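Long-range contacts in beta-1,3-1,4-glucanase (PDB 5H4R), which hydrolyses mixed-linkage beta-1,3-1,4-glucans such as lichenan, as a lichenase of glycoside hydrolase family 5: residues Gly147-Asn152 / Asn187-Thr192; Thr158-Val163 / Ile214-Gln219. The protein carries 1 engineered substitution. All blocks are in the same frame, centred on the assembly; numbering follows the deposited sequence.

How the contacts relate
Along the chain the four segments alternate, 147-152, 158-163, 187-192 and 214-219, so contacts 1 and 2 interlock, with centres about 9 Å apart. Contact 1 joins the loops that follow barrel strands 135-139 and 181-184; contact 2 joins helices 156-173 and 205-226, to which those loops lead. Strands 135-139 and 181-184 are neighbours in the eight-stranded parallel barrel, so both contacts join elements following adjacent strands. They meet directly: Ser-159 OG of contact 2 lies 2.7 Å from Tyr-150 O of contact 1, a hydrogen bond, and the Tyr-149 side chain touches both Val-163 and Leu-217. Asn-187 and the engineered Gln-188, both at the bound sugar, lie on a loop whose Pro-189 touches Ile-214 of helix 205-226.

Contact 1 of 2, residues Gly147-Asn152 / Asn187-Thr192; sequences GYYYPN and NQPRLT. Engineered in segment 187-192: Gln-188 (natural residue Glu). With BGC (beta-D-glucopyranose), chain B; BGC (beta-D-glucopyranose), chain C.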
loop_
_atom_site.group_PDB
_atom_site.type_symbol
_atom_site.label_atom_id
_atom_site.label_comp_id
_atom_site.label_asym_id
_atom_site.label_seq_id
_atom_site.Cartn_x
_atom_site.Cartn_y
_atom_site.Cartn_z
ATOM N N GLY A 147 -0.348 4.833 -22.058
ATOM C CA GLY A 147 -1.098 3.736 -22.611
ATOM C C GLY A 147 -1.815 2.901 -21.578
ATOM O O GLY A 147 -2.753 2.179 -21.932
ATOM N N TYR A 148 -1.393 2.983 -20.310
ATOM C CA TYR A 148 -2.133 2.374 -19.211
ATOM C C TYR A 148 -2.539 3.513 -18.284
ATOM O O TYR A 148 -3.298 4.387 -18.705
ATOM C CB TYR A 148 -1.325 1.232 -18.586
ATOM C CG TYR A 148 -0.986 0.168 -19.606
ATOM C CD1 TYR A 148 -1.960 -0.698 -20.077
ATOM C CD2 TYR A 148 0.290 0.041 -20.109
ATOM C CE1 TYR A 148 -1.666 -1.659 -21.033
ATOM C CE2 TYR A 148 0.595 -0.931 -21.058
ATOM C CZ TYR A 148 -0.389 -1.769 -21.511
ATOM O OH TYR A 148 -0.101 -2.737 -22.460
ATOM N N TYR A 149 -2.056 3.536 -17.036
ATOM C CA TYR A 149 -2.344 4.627 -16.097
ATOM C C TYR A 149 -1.228 5.660 -16.228
ATOM O O TYR A 149 -0.068 5.368 -15.919
ATOM C CB TYR A 149 -2.447 4.110 -14.655
ATOM C CG TYR A 149 -2.918 5.146 -13.652
ATOM C CD1 TYR A 149 -2.147 6.267 -13.361
ATOM C CD2 TYR A 149 -4.160 5.018 -13.015
ATOM C CE1 TYR A 149 -2.579 7.222 -12.465
ATOM C CE2 TYR A 149 -4.588 5.969 -12.111
ATOM C CZ TYR A 149 -3.795 7.057 -11.838
ATOM O OH TYR A 149 -4.236 8.000 -10.936
ATOM N N TYR A 150 -1.557 6.854 -16.712
ATOM C CA TYR A 150 -0.552 7.910 -16.714
ATOM C C TYR A 150 -1.203 9.265 -16.420
ATOM O O TYR A 150 -2.093 9.706 -17.163
ATOM C CB TYR A 150 0.217 7.948 -18.040
ATOM C CG TYR A 150 1.605 8.505 -17.869
ATOM C CD1 TYR A 150 2.589 7.773 -17.187
ATOM C CD2 TYR A 150 1.928 9.784 -18.317
ATOM C CE1 TYR A 150 3.857 8.280 -17.000
ATOM C CE2 TYR A 150 3.184 10.302 -18.130
ATOM C CZ TYR A 150 4.153 9.546 -17.479
ATOM O OH TYR A 150 5.387 10.118 -17.304
ATOM N N PRO A 151 -0.772 9.974 -15.355
ATOM C CA PRO A 151 -1.530 11.159 -14.900
ATOM C C PRO A 151 -1.077 12.483 -15.504
ATOM O O PRO A 151 -0.490 13.341 -14.834
ATOM C CB PRO A 151 -1.299 11.121 -13.390
ATOM C CG PRO A 151 0.127 10.617 -13.272
ATOM C CD PRO A 151 0.245 9.566 -14.356
ATOM N N ASN A 152 -1.346 12.679 -16.793
ATOM C CA ASN A 152 -1.218 14.004 -17.367
ATOM C C ASN A 152 -2.270 14.183 -18.450
ATOM O O ASN A 152 -2.969 13.239 -18.833
ATOM C CB ASN A 152 0.219 14.282 -17.859
ATOM C CG ASN A 152 0.653 13.431 -19.045
ATOM O OD1 ASN A 152 -0.123 12.679 -19.647
ATOM N ND2 ASN A 152 1.938 13.573 -19.397
ATOM N N ASN A 187 -1.549 2.548 -7.013
ATOM C CA ASN A 187 -0.485 2.494 -6.020
ATOM C C ASN A 187 0.214 3.837 -5.838
ATOM O O ASN A 187 -0.039 4.541 -4.855
ATOM C CB ASN A 187 0.490 1.385 -6.441
ATOM C CG ASN A 187 1.658 1.267 -5.549
ATOM O OD1 ASN A 187 1.508 1.194 -4.334
ATOM N ND2 ASN A 187 2.857 1.215 -6.133
ATOM N N GLN A 188 1.064 4.224 -6.783
ATOM C CA GLN A 188 1.888 5.435 -6.653
ATOM C C GLN A 188 1.799 6.219 -7.959
ATOM O O GLN A 188 2.750 6.290 -8.746
ATOM C CB GLN A 188 3.333 5.097 -6.281
ATOM C CG GLN A 188 3.399 4.523 -4.908
ATOM C CD GLN A 188 4.777 4.232 -4.388
ATOM O OE1 GLN A 188 4.974 4.258 -3.176
ATOM N NE2 GLN A 188 5.711 3.885 -5.269
ATOM N N PRO A 189 0.655 6.836 -8.215
ATOM C CA PRO A 189 0.461 7.528 -9.497
ATOM C C PRO A 189 1.388 8.728 -9.596
ATOM O O PRO A 189 1.458 9.546 -8.678
ATOM C CB PRO A 189 -1.014 7.949 -9.459
ATOM C CG PRO A 189 -1.326 8.077 -8.027
ATOM C CD PRO A 189 -0.485 7.019 -7.306
ATOM N N ARG A 190 2.109 8.825 -10.712
ATOM C CA ARG A 190 3.154 9.832 -10.842
ATOM C C ARG A 190 3.604 9.904 -12.295
ATOM O O ARG A 190 3.279 9.045 -13.114
ATOM C CB ARG A 190 4.346 9.512 -9.947
ATOM C CG ARG A 190 5.094 8.253 -10.387
ATOM C CD ARG A 190 5.939 7.681 -9.276
ATOM N NE ARG A 190 6.808 6.641 -9.790
ATOM C CZ ARG A 190 6.446 5.375 -9.972
ATOM N NH1 ARG A 190 5.209 4.977 -9.688
ATOM N NH2 ARG A 190 7.306 4.508 -10.471
ATOM N N LEU A 191 4.396 10.925 -12.588
ATOM C CA LEU A 191 5.080 11.023 -13.862
ATOM C C LEU A 191 6.367 10.240 -13.683
ATOM O O LEU A 191 7.000 10.336 -12.632
ATOM C CB LEU A 191 5.346 12.488 -14.225
ATOM C CG LEU A 191 4.101 13.389 -14.265
ATOM C CD1 LEU A 191 4.502 14.853 -14.394
ATOM C CD2 LEU A 191 3.216 12.994 -15.407
ATOM N N THR A 192 6.716 9.409 -14.646
ATOM C CA THR A 192 7.910 8.581 -14.511
ATOM C C THR A 192 9.032 9.080 -15.414
ATOM O O THR A 192 8.802 9.717 -16.438
ATOM C CB THR A 192 7.624 7.116 -14.833
ATOM O OG1 THR A 192 7.204 7.018 -16.197
ATOM C CG2 THR A 192 6.575 6.557 -13.915
HETATM C C2 BGC B . 11.116 4.149 -4.312
HETATM C C3 BGC B . 10.052 3.160 -4.783
HETATM C C4 BGC B . 9.009 2.931 -3.686
HETATM C C5 BGC B . 8.440 4.285 -3.245
HETATM C C6 BGC B . 7.653 4.278 -1.927
HETATM C C1 BGC B . 10.448 5.462 -3.900
HETATM O O1 BGC B . 11.382 6.408 -3.346
HETATM O O2 BGC B . 12.049 4.334 -5.385
HETATM O O3 BGC B . 10.670 1.915 -5.112
HETATM O O4 BGC B . 8.027 2.075 -4.305
HETATM O O5 BGC B . 9.513 5.136 -2.890
HETATM O O6 BGC B . 7.374 5.635 -1.483
HETATM C C2 BGC C . 6.326 0.439 -4.294
HETATM C C3 BGC C . 6.764 -1.004 -4.119
HETATM C C4 BGC C . 8.261 -0.990 -3.869
HETATM C C5 BGC C . 8.423 -0.435 -2.456
HETATM C C6 BGC C . 9.894 -0.342 -2.036
HETATM C C1 BGC C . 7.103 1.437 -3.416
HETATM O O2 BGC C . 4.901 0.543 -4.092
HETATM O O3 BGC C . 6.440 -1.693 -5.322
HETATM O O4 BGC C . 8.735 -2.332 -3.921
HETATM O O5 BGC C . 7.814 0.850 -2.324
HETATM O O6 BGC C . 10.712 0.344 -2.990
#
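The Tyr-150 ring meets Thr-192 at its edge, where CE1 lies 3.7 Å from OG1 near the ring plane, while Leu-191 CD2 approaches CE2 obliquely at 3.8 Å. Asn-152 OD1, hydrogen-bonded to His-155 N, also lies in plane at this ring's edge. On the guanidinium of Arg-190, Thr-192 CG2 sits over one face, 3.9 Å above the plane and toward the rim. Gln-188 O accepts from NH1 in plane at the edge (2.9 Å), and Glu-197 forms a salt bridge with NE. Tyr-150 CB points away from 187-192; chi1 of -153° sets CG anti to the backbone N, and the ring's far end comes nearer, its OH accepting the Thr-192 N-H (N to OH 3.1 Å, N-H...O angle 153°). A phenylalanine here would probably leave the Thr-192 N-H without this acceptor. Tyr-149 CE1 packs 3.5 Å from Pro-189 CB. Pro-151, centre of an inverse gamma turn, brings CD to 3.3 Å from Arg-190 O, a buried carbonyl with no hydrogen-bond partner in the model. Across the segments one hydrogen bond thus joins mainly apolar packing; 187-192 also carries the engineered Gln-188, whose NE2 donates to the glycosidic O4 between two glucoses (3.1 Å), consistent with an acid/base role for the natural glutamate.

Contact 2 of 2, residues Thr158-Val163 / Ile214-Gln219; sequences TSIKYV and INKLNQ
Ile-160 and Leu-217 mark the closest backbone approach, their CA atoms 6.2 Å apart. The two helical segments run in nearly the same direction: the angle between their N-to-C axes is 28°, signed -28°, and the axes come within 9.8 Å of each other. No hydrogen bond crosses between them, so the evidence for the contact lies in side-chain packing.

Leu-217 has the largest share, 92 of the 224 Å² buried. Chi1 of -66° puts CG anti to the carbonyl carbon; beyond it the branched end comes nearer to helix 156-173 than the direction of CB suggests. CD2 presses against the backbone, 3.6 Å from Ile-160 N, flanked by Ile-160 CG1 at 3.8 Å and Val-163 CG2 at 4.0 Å. Ser-159 CB lies against both methyls, 3.8 Å from CD2 and only slightly farther from CD1. CD2 thus lies among Ser-159, Ile-160 and Val-163, positions i, i+1 and i+4 of the helix. Val-163 CG1 is also near Leu-217 O, and Val-163 touches Val-220 and Phe-221, further along helix 205-226. On the more exposed side, the bent Lys-216 chain lays its aliphatic CE against Ile-160 CD1 at 3.7 Å.

Such near-parallel apolar packing is characteristic of consecutive outer helices in a (beta/alpha)8, or TIM, barrel: helix 156-173 follows strand 135-139, and helix 205-226 follows the neighbouring parallel strand 181-184.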
loop_
_atom_site.group_PDB
_atom_site.type_symbol
_atom_site.label_atom_id
_atom_site.label_comp_id
_atom_site.label_asym_id
_atom_site.label_seq_id
_atom_site.Cartn_x
_atom_site.Cartn_y
_atom_site.Cartn_z
ATOM N N THR A 158 -6.809 7.979 -22.312
ATOM C CA THR A 158 -6.477 6.561 -22.175
ATOM C C THR A 158 -6.408 6.133 -20.714
ATOM O O THR A 158 -6.804 5.010 -20.375
ATOM C CB THR A 158 -5.167 6.287 -22.888
ATOM O OG1 THR A 158 -5.355 6.569 -24.282
ATOM C CG2 THR A 158 -4.771 4.830 -22.729
ATOM N N SER A 159 -5.940 7.010 -19.830
ATOM C CA SER A 159 -5.888 6.653 -18.415
ATOM C C SER A 159 -7.285 6.455 -17.834
ATOM O O SER A 159 -7.509 5.526 -17.051
ATOM C CB SER A 159 -5.131 7.725 -17.634
ATOM O OG SER A 159 -3.790 7.778 -18.079
ATOM N N ILE A 160 -8.231 7.321 -18.199
ATOM C CA ILE A 160 -9.624 7.147 -17.789
ATOM C C ILE A 160 -10.147 5.798 -18.263
ATOM O O ILE A 160 -10.784 5.058 -17.506
ATOM C CB ILE A 160 -10.486 8.307 -18.330
ATOM C CG1 ILE A 160 -10.148 9.607 -17.588
ATOM C CG2 ILE A 160 -11.964 7.996 -18.190
ATOM C CD1 ILE A 160 -10.695 10.861 -18.222
ATOM N N LYS A 161 -9.882 5.460 -19.530
ATOM C CA LYS A 161 -10.348 4.192 -20.088
ATOM C C LYS A 161 -9.769 3.014 -19.327
ATOM O O LYS A 161 -10.459 2.014 -19.076
ATOM C CB LYS A 161 -9.963 4.113 -21.557
ATOM C CG LYS A 161 -10.491 2.918 -22.271
ATOM C CD LYS A 161 -10.122 2.964 -23.767
ATOM C CE LYS A 161 -10.774 1.850 -24.571
ATOM N NZ LYS A 161 -12.244 2.016 -24.734
ATOM N N TYR A 162 -8.486 3.108 -18.962
ATOM C CA TYR A 162 -7.812 2.038 -18.230
ATOM C C TYR A 162 -8.389 1.862 -16.832
ATOM O O TYR A 162 -8.713 0.741 -16.421
ATOM C CB TYR A 162 -6.306 2.334 -18.157
ATOM C CG TYR A 162 -5.492 1.194 -17.579
ATOM C CD1 TYR A 162 -5.308 0.030 -18.300
ATOM C CD2 TYR A 162 -4.897 1.278 -16.308
ATOM C CE1 TYR A 162 -4.579 -1.022 -17.804
ATOM C CE2 TYR A 162 -4.151 0.199 -15.800
ATOM C CZ TYR A 162 -3.993 -0.936 -16.563
ATOM O OH TYR A 162 -3.277 -2.035 -16.134
ATOM N N VAL A 163 -8.513 2.956 -16.077
ATOM C CA VAL A 163 -9.111 2.887 -14.741
ATOM C C VAL A 163 -10.528 2.322 -14.827
ATOM O O VAL A 163 -10.891 1.394 -14.091
ATOM C CB VAL A 163 -9.083 4.277 -14.073
ATOM C CG1 VAL A 163 -9.860 4.270 -12.749
ATOM C CG2 VAL A 163 -7.659 4.721 -13.836
ATOM N N ILE A 214 -4.787 13.132 -11.312
ATOM C CA ILE A 214 -4.968 12.117 -10.272
ATOM C C ILE A 214 -6.314 12.302 -9.591
ATOM O O ILE A 214 -7.003 11.320 -9.282
ATOM C CB ILE A 214 -3.799 12.153 -9.264
ATOM C CG1 ILE A 214 -2.531 11.578 -9.898
ATOM C CG2 ILE A 214 -4.121 11.311 -7.999
ATOM C CD1 ILE A 214 -1.290 11.831 -9.112
ATOM N N ASN A 215 -6.709 13.553 -9.344
ATOM C CA ASN A 215 -8.040 13.816 -8.788
ATOM C C ASN A 215 -9.123 13.252 -9.704
ATOM O O ASN A 215 -10.062 12.591 -9.244
ATOM C CB ASN A 215 -8.249 15.313 -8.579
ATOM C CG ASN A 215 -7.484 15.867 -7.384
ATOM O OD1 ASN A 215 -7.119 15.130 -6.469
ATOM N ND2 ASN A 215 -7.264 17.191 -7.380
ATOM N N LYS A 216 -8.995 13.491 -11.013
ATOM C CA LYS A 216 -9.978 13.004 -11.972
ATOM C C LYS A 216 -10.020 11.485 -11.981
ATOM O O LYS A 216 -11.100 10.871 -11.997
ATOM C CB LYS A 216 -9.642 13.523 -13.372
ATOM C CG LYS A 216 -10.436 12.884 -14.512
ATOM C CD LYS A 216 -11.950 13.223 -14.444
ATOM C CE LYS A 216 -12.666 12.776 -15.716
ATOM N NZ LYS A 216 -14.139 12.964 -15.627
ATOM N N LEU A 217 -8.848 10.857 -12.010
ATOM C CA LEU A 217 -8.794 9.401 -12.100
ATOM C C LEU A 217 -9.270 8.738 -10.813
ATOM O O LEU A 217 -9.847 7.646 -10.866
ATOM C CB LEU A 217 -7.377 8.975 -12.448
ATOM C CG LEU A 217 -6.939 9.420 -13.851
ATOM C CD1 LEU A 217 -5.420 9.325 -14.053
ATOM C CD2 LEU A 217 -7.663 8.600 -14.919
ATOM N N ASN A 218 -9.065 9.383 -9.662
ATOM C CA ASN A 218 -9.620 8.866 -8.414
ATOM C C ASN A 218 -11.135 8.982 -8.398
ATOM O O ASN A 218 -11.823 8.079 -7.902
ATOM C CB ASN A 218 -9.024 9.588 -7.204
ATOM C CG ASN A 218 -7.646 9.086 -6.829
ATOM O OD1 ASN A 218 -7.246 7.978 -7.175
ATOM N ND2 ASN A 218 -6.920 9.899 -6.054
ATOM N N GLN A 219 -11.674 10.030 -8.998
ATOM C CA GLN A 219 -13.124 10.150 -9.108
ATOM C C GLN A 219 -13.694 9.108 -10.062
ATOM O O GLN A 219 -14.747 8.514 -9.791
ATOM C CB GLN A 219 -13.490 11.562 -9.563
ATOM C CG GLN A 219 -14.960 11.793 -9.588
ATOM C CD GLN A 219 -15.548 11.872 -8.203
ATOM O OE1 GLN A 219 -15.236 12.791 -7.426
ATOM N NE2 GLN A 219 -16.396 10.922 -7.875
#